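PDB 4CNL: putative pneumococcal surface protein from Streptococcus pneumoniae, which probably anchors to the pneumococcal cell wall by binding the choline groups of teichoic acids through its repeat-built choline-binding domain. Local coordinates for residues A[77-81]-A[82-86]. Numbering follows the deposited sequence.
Sequences KMAQG and EWVYD. With CHT (choline ion), chain B; CHT (choline ion), chain H; SO4 (sulfate ion), chain L.
E82 OE2 accepts a nearly straight hydrogen bond from Q80 N at 2.9 Å (168°), through the lone pair turned away from OE1. A water donates to M78 O and, weakly, to E82 OE2, its oxygen 3.5 Å from OE2. The E82 side chain turns back over the bend because CG lies between the backbone N and the carbonyl carbon (chi1 67°). This brings E82 OE2 to 3.3 Å from A79 CA, while OE1 makes a salt bridge with K73. The carboxylate thus ties the loop to the strand that follows it. Next to it, A79 CB meets V84 CG1 at 3.8 Å. G81 turns the chain with a positive phi, and with E82 forms a G1 bulge opposite L95. The stretch serves two choline sites. M78 SD lies 3.7 Å from methyl C6 of the chain H choline. Methyl C7 of the chain B choline sits over the centre of one W83 face, 3.2 Å from the ring plane, as expected for a cation-pi contact; W92, Y110 and M118 complete the aromatic-rich pocket with D138. The loop follows strand 70-72 and leads into strand 82-86, which forms an antiparallel hairpin with strand 91-95 in the choline-binding domain.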
loop_
_atom_site.group_PDB
_atom_site.type_symbol
_atom_site.label_atom_id
_atom_site.label_comp_id
_atom_site.label_asym_id
_atom_site.label_seq_id
_atom_site.Cartn_x
_atom_site.Cartn_y
_atom_site.Cartn_z
ATOM N N LYS A 77 1.404 6.666 -11.477
ATOM C CA LYS A 77 0.318 7.299 -10.723
ATOM C C LYS A 77 0.413 6.989 -9.234
ATOM O O LYS A 77 0.598 5.836 -8.848
ATOM C CB LYS A 77 -1.049 6.843 -11.239
ATOM C CG LYS A 77 -1.349 7.230 -12.673
ATOM C CD LYS A 77 -2.819 7.023 -12.972
ATOM C CE LYS A 77 -3.181 7.550 -14.347
ATOM N NZ LYS A 77 -4.644 7.344 -14.594
ATOM N N MET A 78 0.292 8.013 -8.397
ATOM C CA MET A 78 0.263 7.779 -6.958
ATOM C C MET A 78 -0.989 7.012 -6.587
ATOM O O MET A 78 -2.100 7.399 -6.965
ATOM C CB MET A 78 0.316 9.091 -6.183
ATOM C CG MET A 78 0.448 8.874 -4.698
ATOM S SD MET A 78 0.151 10.377 -3.765
ATOM C CE MET A 78 -1.574 10.573 -4.044
ATOM N N ALA A 79 -0.813 5.933 -5.830
ATOM C CA ALA A 79 -1.943 5.150 -5.351
ATOM C C ALA A 79 -2.761 5.917 -4.315
ATOM O O ALA A 79 -2.213 6.638 -3.476
ATOM C CB ALA A 79 -1.442 3.826 -4.776
ATOM N N GLN A 80 -4.079 5.748 -4.374
ATOM C CA GLN A 80 -4.998 6.465 -3.497
ATOM C C GLN A 80 -6.231 5.630 -3.248
ATOM O O GLN A 80 -6.923 5.271 -4.197
ATOM C CB GLN A 80 -5.428 7.808 -4.117
ATOM C CG GLN A 80 -4.489 8.954 -3.855
ATOM C CD GLN A 80 -4.950 10.277 -4.474
ATOM O OE1 GLN A 80 -4.782 10.512 -5.675
ATOM N NE2 GLN A 80 -5.514 11.152 -3.648
ATOM N N GLY A 81 -6.508 5.336 -1.981
ATOM C CA GLY A 81 -7.686 4.575 -1.604
ATOM C C GLY A 81 -7.763 3.240 -2.307
ATOM O O GLY A 81 -8.804 2.866 -2.855
ATOM N N GLU A 82 -6.661 2.499 -2.284
ATOM C CA GLU A 82 -6.602 1.276 -3.057
ATOM C C GLU A 82 -5.507 0.362 -2.556
ATOM O O GLU A 82 -4.553 0.796 -1.897
ATOM C CB GLU A 82 -6.379 1.585 -4.542
ATOM C CG GLU A 82 -5.017 2.185 -4.849
ATOM C CD GLU A 82 -4.901 2.686 -6.292
ATOM O OE1 GLU A 82 -4.913 1.850 -7.224
ATOM O OE2 GLU A 82 -4.798 3.913 -6.482
ATOM N N TRP A 83 -5.671 -0.912 -2.883
ATOM C CA TRP A 83 -4.666 -1.929 -2.627
ATOM C C TRP A 83 -3.673 -2.007 -3.765
ATOM O O TRP A 83 -4.060 -1.955 -4.930
ATOM C CB TRP A 83 -5.333 -3.287 -2.451
ATOM C CG TRP A 83 -6.105 -3.394 -1.194
ATOM C CD1 TRP A 83 -7.429 -3.118 -1.014
ATOM C CD2 TRP A 83 -5.597 -3.802 0.082
ATOM N NE1 TRP A 83 -7.780 -3.342 0.302
ATOM C CE2 TRP A 83 -6.670 -3.750 0.996
ATOM C CE3 TRP A 83 -4.336 -4.208 0.539
ATOM C CZ2 TRP A 83 -6.522 -4.094 2.350
ATOM C CZ3 TRP A 83 -4.186 -4.546 1.876
ATOM C CH2 TRP A 83 -5.277 -4.486 2.768
ATOM N N VAL A 84 -2.396 -2.134 -3.430
ATOM C CA VAL A 84 -1.377 -2.395 -4.430
ATOM C C VAL A 84 -0.508 -3.568 -3.997
ATOM O O VAL A 84 -0.286 -3.792 -2.805
ATOM C CB VAL A 84 -0.468 -1.175 -4.670
ATOM C CG1 VAL A 84 -1.293 0.041 -5.086
ATOM C CG2 VAL A 84 0.370 -0.879 -3.421
ATOM N N TYR A 85 0.001 -4.307 -4.975
ATOM C CA TYR A 85 0.967 -5.354 -4.695
ATOM C C TYR A 85 2.347 -4.917 -5.174
ATOM O O TYR A 85 2.536 -4.605 -6.353
ATOM C CB TYR A 85 0.563 -6.660 -5.372
ATOM C CG TYR A 85 1.465 -7.826 -5.020
ATOM C CD1 TYR A 85 1.341 -8.468 -3.793
ATOM C CD2 TYR A 85 2.441 -8.278 -5.909
ATOM C CE1 TYR A 85 2.154 -9.537 -3.458
ATOM C CE2 TYR A 85 3.260 -9.361 -5.579
ATOM C CZ TYR A 85 3.107 -9.979 -4.350
ATOM O OH TYR A 85 3.902 -11.052 -3.999
ATOM N N ASP A 86 3.299 -4.872 -4.251
ATOM C CA ASP A 86 4.671 -4.534 -4.588
ATOM C C ASP A 86 5.411 -5.847 -4.820
ATOM O O ASP A 86 5.696 -6.578 -3.872
ATOM C CB ASP A 86 5.304 -3.701 -3.469
ATOM C CG ASP A 86 6.707 -3.214 -3.806
ATOM O OD1 ASP A 86 7.502 -3.986 -4.377
ATOM O OD2 ASP A 86 7.024 -2.059 -3.468
HETATM C C4 CHT B . -5.198 -9.728 -1.655
HETATM C C5 CHT B . -5.506 -8.750 -0.532
HETATM C C6 CHT B . -7.694 -8.438 -1.388
HETATM C C7 CHT B . -6.778 -6.912 0.148
HETATM C C8 CHT B . -5.966 -7.003 -2.065
HETATM O O6 CHT B . -5.885 -10.944 -1.404
HETATM N N1 CHT B . -6.487 -7.779 -0.962
HETATM C C4 CHT H . 1.863 15.528 -0.145
HETATM C C5 CHT H . 0.624 14.805 -0.680
HETATM C C6 CHT H . -0.348 13.835 -2.601
HETATM C C7 CHT H . 1.268 15.528 -2.823
HETATM C C8 CHT H . 1.899 13.385 -2.080
HETATM O O6 CHT H . 1.723 15.771 1.251
HETATM N N1 CHT H . 0.863 14.384 -2.047
HETATM S S SO4 L . -4.901 3.506 -12.874
HETATM O O1 SO4 L . -4.719 3.994 -14.240
HETATM O O2 SO4 L . -5.610 2.228 -12.904
HETATM O O3 SO4 L . -3.603 3.311 -12.232
HETATM O O4 SO4 L . -5.672 4.486 -12.109
HETATM O O HOH W 1 -4.289 6.608 -8.613
#